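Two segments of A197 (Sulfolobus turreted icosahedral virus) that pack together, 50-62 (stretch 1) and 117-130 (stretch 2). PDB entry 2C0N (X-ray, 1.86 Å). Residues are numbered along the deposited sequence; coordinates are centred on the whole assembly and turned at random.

Stretch 1 50-62: EMKDYDTLAFLDE
Stretch 2 (117-130) GLGFTFIKREFLEK

Two antiparallel strands, 56-60 and 120-124, run side by side with axes 4.6 Å apart at closest and N-to-C directions 162° apart; Ala 58 faces Phe 122 at the centre of the register, and together the stretches bury 820 Å².

Stretch 2 enters through a loop. Gly 117 (phi/psi -86/6) offers its O to a water, 2.9 Å away, that also donates to Asp 61 OD2 at 2.6 Å. Leu 118 adopts a left-handed backbone, 65/22, with an m,t side chain; a second water lies 2.7 Å from Leu 118 O and 2.7 Å from Asp 61 OD1, so the carboxylate is tied to the loop through water. Gly 119 (-98/-6) sits where a side chain would not fit: an ideal CB would lie 2.7 Å from Asp 61 OD2. Its O accepts from Asp 61 N at 3.1 Å, extending the ladder beyond the strand.

Phe 122 (-111/129) and Ile 123 (-128/128) are extended, so side chains alternate: Phe 120, Phe 122 and Lys 124 on one side, Thr 121 and Ile 123 on the other. Phe 120 (chi1 t) pairs with Leu 60 (t,p) at a non-hydrogen-bonded site, and its CD1 lies 4.0 Å from Leu 60 CD1. Thr 121 (m) and Phe 59 (m) form a hydrogen-bonded pair: Phe 59 N to Thr 121 O is 2.8 Å, and Thr 121 N to Phe 59 O 3.0 Å. At Phe 122 (m) the CA approaches that of Ala 58 to 4.3 Å, and the small Ala 58 CB rests 3.8 Å from Phe 122 CD2, while Thr 56 CG2 meets the ring at its edge.

Ile 123 (m,t) repeats the hydrogen-bonded pattern with Leu 57 (t,t): Ile 123 N to Leu 57 O is 2.8 Å and Leu 57 N to Ile 123 O 3.0 Å. Ile 123 CD1 lies 4.1 Å from Phe 59 CD2. Lys 124 (p,t,t,t) pairs with Thr 56 and occupies the N-cap position of the helix that follows.

Arg 125 starts that helix at -55/-46, its CB directed toward stretch 1. Its N donates to Asp 55 O at 3.0 Å, while the t,t,m side chain brings NE and NH2 to Tyr 54 O at 2.9 and 3.0 Å: one carbonyl, on the last residue of the type I turn from Met 51 to Tyr 54, receives two donors. Lys 52 CA covers one guanidinium face. Leu 128 (m,t) sets CD1 3.9 Å from Leu 57 CD1. Four residues after Arg 125, Glu 129 (m,t) forms a salt bridge with it, OE2 to Arg 125 NH1 3.0 Å, and a long one from OE2 to Lys 52 NZ, 4.0 Å.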

# COMPACT_ATOMS: atom_id res chain seq x y z
N GLU A 50 14.02 19.97 -2.07
CA GLU A 50 15.22 19.63 -1.29
C GLU A 50 15.91 18.35 -1.77
O GLU A 50 17.11 18.18 -1.54
CB GLU A 50 14.89 19.53 0.21
CG GLU A 50 14.36 20.85 0.80
CD GLU A 50 15.37 21.98 0.74
OE1 GLU A 50 16.02 22.29 1.78
OE2 GLU A 50 15.54 22.58 -0.34
N MSE A 51 15.18 17.47 -2.44
CA MSE A 51 15.71 16.18 -2.86
C MSE A 51 16.33 16.24 -4.29
O MSE A 51 15.76 15.76 -5.26
CB MSE A 51 14.63 15.12 -2.69
CG MSE A 51 14.24 14.92 -1.20
SE MSE A 51 12.50 14.08 -0.94
CE MSE A 51 13.05 12.33 -1.37
N LYS A 52 17.55 16.78 -4.35
CA LYS A 52 18.20 17.21 -5.60
C LYS A 52 18.54 16.09 -6.59
O LYS A 52 18.81 16.34 -7.75
CB LYS A 52 19.49 18.00 -5.31
CG LYS A 52 19.35 19.14 -4.30
CD LYS A 52 18.09 19.97 -4.51
CE LYS A 52 18.30 21.44 -4.14
NZ LYS A 52 18.98 22.15 -5.28
N ASP A 53 18.50 14.84 -6.14
CA ASP A 53 18.71 13.73 -7.06
C ASP A 53 17.55 13.48 -7.99
O ASP A 53 17.68 12.80 -9.02
CB ASP A 53 19.09 12.50 -6.27
CG ASP A 53 20.50 12.59 -5.82
OD1 ASP A 53 21.32 12.84 -6.72
OD2 ASP A 53 20.77 12.51 -4.60
N TYR A 54 16.42 14.10 -7.68
CA TYR A 54 15.22 13.87 -8.46
C TYR A 54 15.01 15.05 -9.37
O TYR A 54 15.13 16.18 -8.94
CB TYR A 54 14.03 13.60 -7.54
CG TYR A 54 14.30 12.34 -6.75
CD1 TYR A 54 14.90 12.40 -5.52
CD2 TYR A 54 14.02 11.08 -7.27
CE1 TYR A 54 15.20 11.25 -4.79
CE2 TYR A 54 14.33 9.91 -6.56
CZ TYR A 54 14.91 10.01 -5.32
OH TYR A 54 15.25 8.86 -4.59
N ASP A 55 14.73 14.75 -10.64
CA ASP A 55 14.67 15.74 -11.72
C ASP A 55 13.23 16.12 -11.99
O ASP A 55 12.96 17.17 -12.57
CB ASP A 55 15.17 15.13 -13.03
CG ASP A 55 16.59 14.61 -12.95
OD1 ASP A 55 17.46 15.34 -12.45
OD2 ASP A 55 16.81 13.47 -13.39
N THR A 56 12.32 15.20 -11.67
CA THR A 56 10.93 15.31 -12.05
C THR A 56 10.05 14.96 -10.86
O THR A 56 10.27 13.96 -10.19
CB THR A 56 10.64 14.40 -13.27
OG1 THR A 56 11.47 14.82 -14.37
CG2 THR A 56 9.19 14.49 -13.69
N LEU A 57 9.09 15.82 -10.59
CA LEU A 57 8.06 15.56 -9.59
C LEU A 57 6.87 15.04 -10.36
O LEU A 57 6.32 15.77 -11.20
CB LEU A 57 7.69 16.86 -8.88
CG LEU A 57 6.92 16.75 -7.54
CD1 LEU A 57 6.84 18.09 -6.87
CD2 LEU A 57 5.55 16.24 -7.77
N ALA A 58 6.48 13.80 -10.08
CA ALA A 58 5.28 13.22 -10.67
C ALA A 58 4.21 13.19 -9.61
O ALA A 58 4.42 12.58 -8.55
CB ALA A 58 5.56 11.83 -11.16
N PHE A 59 3.07 13.87 -9.85
CA PHE A 59 1.87 13.69 -9.00
C PHE A 59 1.01 12.58 -9.58
O PHE A 59 0.72 12.58 -10.80
CB PHE A 59 1.04 14.97 -8.99
CG PHE A 59 1.54 16.01 -8.06
CD1 PHE A 59 1.70 15.73 -6.72
CD2 PHE A 59 1.80 17.29 -8.51
CE1 PHE A 59 2.11 16.71 -5.83
CE2 PHE A 59 2.24 18.26 -7.61
CZ PHE A 59 2.39 17.96 -6.29
N LEU A 60 0.62 11.65 -8.71
CA LEU A 60 -0.25 10.55 -9.03
C LEU A 60 -1.25 10.41 -7.93
O LEU A 60 -0.86 10.16 -6.79
CB LEU A 60 0.57 9.25 -9.19
CG LEU A 60 -0.16 8.00 -9.72
CD1 LEU A 60 -0.66 8.23 -11.10
CD2 LEU A 60 0.80 6.83 -9.70
N ASP A 61 -2.54 10.65 -8.25
CA ASP A 61 -3.61 10.52 -7.26
C ASP A 61 -3.67 9.05 -6.88
O ASP A 61 -3.36 8.17 -7.68
CB ASP A 61 -4.94 10.97 -7.82
CG ASP A 61 -5.11 12.48 -7.83
OD1 ASP A 61 -4.31 13.21 -7.19
OD2 ASP A 61 -6.07 12.91 -8.47
N GLU A 62 -4.01 8.80 -5.62
CA GLU A 62 -4.03 7.43 -5.11
C GLU A 62 -5.07 6.53 -5.82
O GLU A 62 -5.01 5.30 -5.73
CB GLU A 62 -4.26 7.45 -3.61
CG GLU A 62 -4.34 6.09 -2.93
CD GLU A 62 -5.73 5.47 -2.94
OE1 GLU A 62 -6.72 6.24 -3.08
OE2 GLU A 62 -5.85 4.22 -2.84
N GLY A 117 -5.74 17.85 -14.13
CA GLY A 117 -6.18 17.82 -12.71
C GLY A 117 -5.15 17.51 -11.61
O GLY A 117 -5.51 17.37 -10.41
N LEU A 118 -3.90 17.43 -12.02
CA LEU A 118 -2.74 17.08 -11.19
C LEU A 118 -2.76 15.65 -10.64
O LEU A 118 -2.08 15.37 -9.66
CB LEU A 118 -2.53 18.09 -10.04
CG LEU A 118 -2.27 19.52 -10.53
CD1 LEU A 118 -2.28 20.51 -9.35
CD2 LEU A 118 -0.98 19.55 -11.23
N GLY A 119 -3.51 14.76 -11.27
CA GLY A 119 -3.58 13.40 -10.85
C GLY A 119 -2.69 12.42 -11.58
O GLY A 119 -2.67 11.26 -11.24
N PHE A 120 -2.02 12.87 -12.63
CA PHE A 120 -1.16 12.01 -13.45
C PHE A 120 -0.29 12.93 -14.26
O PHE A 120 -0.51 13.15 -15.47
CB PHE A 120 -2.03 11.12 -14.35
CG PHE A 120 -1.27 10.06 -15.12
CD1 PHE A 120 0.02 9.70 -14.79
CD2 PHE A 120 -1.89 9.42 -16.16
CE1 PHE A 120 0.68 8.71 -15.51
CE2 PHE A 120 -1.23 8.44 -16.89
CZ PHE A 120 0.06 8.08 -16.53
N THR A 121 0.69 13.51 -13.60
CA THR A 121 1.26 14.74 -14.09
C THR A 121 2.73 14.81 -13.71
O THR A 121 3.06 14.64 -12.54
CB THR A 121 0.55 15.94 -13.47
OG1 THR A 121 -0.87 15.77 -13.56
CG2 THR A 121 0.94 17.22 -14.13
N PHE A 122 3.60 15.09 -14.67
CA PHE A 122 5.02 15.14 -14.48
C PHE A 122 5.46 16.59 -14.61
O PHE A 122 5.13 17.23 -15.58
CB PHE A 122 5.71 14.30 -15.55
CG PHE A 122 5.34 12.83 -15.52
CD1 PHE A 122 4.14 12.39 -16.07
CD2 PHE A 122 6.15 11.91 -14.89
CE1 PHE A 122 3.76 11.06 -16.02
CE2 PHE A 122 5.79 10.59 -14.82
CZ PHE A 122 4.58 10.16 -15.40
N ILE A 123 6.22 17.08 -13.63
CA ILE A 123 6.62 18.47 -13.62
C ILE A 123 8.13 18.56 -13.45
O ILE A 123 8.70 18.02 -12.52
CB ILE A 123 5.93 19.28 -12.51
CG1 ILE A 123 4.43 18.96 -12.44
CG2 ILE A 123 6.24 20.74 -12.69
CD1 ILE A 123 3.69 19.68 -11.32
N LYS A 124 8.79 19.30 -14.33
CA LYS A 124 10.25 19.34 -14.23
C LYS A 124 10.78 20.31 -13.17
O LYS A 124 10.22 21.39 -12.93
CB LYS A 124 10.89 19.61 -15.60
CG LYS A 124 10.80 20.99 -16.16
CD LYS A 124 11.50 21.01 -17.52
CE LYS A 124 11.47 22.34 -18.21
NZ LYS A 124 11.90 22.29 -19.66
N ARG A 125 11.91 19.93 -12.60
CA ARG A 125 12.54 20.73 -11.57
C ARG A 125 12.80 22.17 -11.98
O ARG A 125 12.57 23.09 -11.20
CB ARG A 125 13.84 20.08 -11.17
CG ARG A 125 14.64 20.90 -10.18
CD ARG A 125 15.81 20.11 -9.68
NE ARG A 125 15.42 19.04 -8.76
CZ ARG A 125 15.10 19.20 -7.47
NH1 ARG A 125 15.08 20.40 -6.92
NH2 ARG A 125 14.78 18.14 -6.73
N GLU A 126 13.35 22.35 -13.17
CA GLU A 126 13.65 23.68 -13.66
C GLU A 126 12.47 24.63 -13.52
O GLU A 126 12.66 25.79 -13.14
CB GLU A 126 14.09 23.65 -15.13
CG GLU A 126 15.54 23.95 -15.32
CD GLU A 126 15.82 24.66 -16.64
OE1 GLU A 126 15.17 24.30 -17.66
OE2 GLU A 126 16.68 25.58 -16.67
N PHE A 127 11.28 24.15 -13.86
CA PHE A 127 10.08 24.98 -13.74
C PHE A 127 9.73 25.28 -12.29
O PHE A 127 9.39 26.42 -11.94
CB PHE A 127 8.89 24.28 -14.38
CG PHE A 127 7.65 25.10 -14.34
CD1 PHE A 127 7.56 26.23 -15.11
CD2 PHE A 127 6.57 24.74 -13.53
CE1 PHE A 127 6.42 27.00 -15.11
CE2 PHE A 127 5.43 25.53 -13.53
CZ PHE A 127 5.37 26.66 -14.30
N LEU A 128 9.75 24.23 -11.46
CA LEU A 128 9.37 24.35 -10.05
C LEU A 128 10.35 25.19 -9.25
O LEU A 128 9.98 25.85 -8.30
CB LEU A 128 9.24 22.96 -9.44
CG LEU A 128 8.02 22.17 -9.92
CD1 LEU A 128 8.08 20.76 -9.40
CD2 LEU A 128 6.73 22.83 -9.50
N GLU A 129 11.61 25.21 -9.67
CA GLU A 129 12.60 26.04 -8.96
C GLU A 129 12.45 27.51 -9.25
O GLU A 129 13.07 28.35 -8.59
CB GLU A 129 14.01 25.56 -9.31
CG GLU A 129 14.28 24.25 -8.62
CD GLU A 129 15.70 23.80 -8.73
OE1 GLU A 129 16.37 24.23 -9.68
OE2 GLU A 129 16.10 23.01 -7.86
N LYS A 130 11.64 27.83 -10.25
CA LYS A 130 11.44 29.22 -10.67
C LYS A 130 10.14 29.80 -10.15
O LYS A 130 9.99 31.02 -10.07
CB LYS A 130 11.43 29.31 -12.19
CG LYS A 130 12.76 29.00 -12.86
CD LYS A 130 12.59 29.00 -14.38
CE LYS A 130 13.93 29.05 -15.13
NZ LYS A 130 13.79 29.65 -16.51
O HOH W 1 -1.64 13.78 -7.46
O HOH W 2 -7.03 15.24 -9.09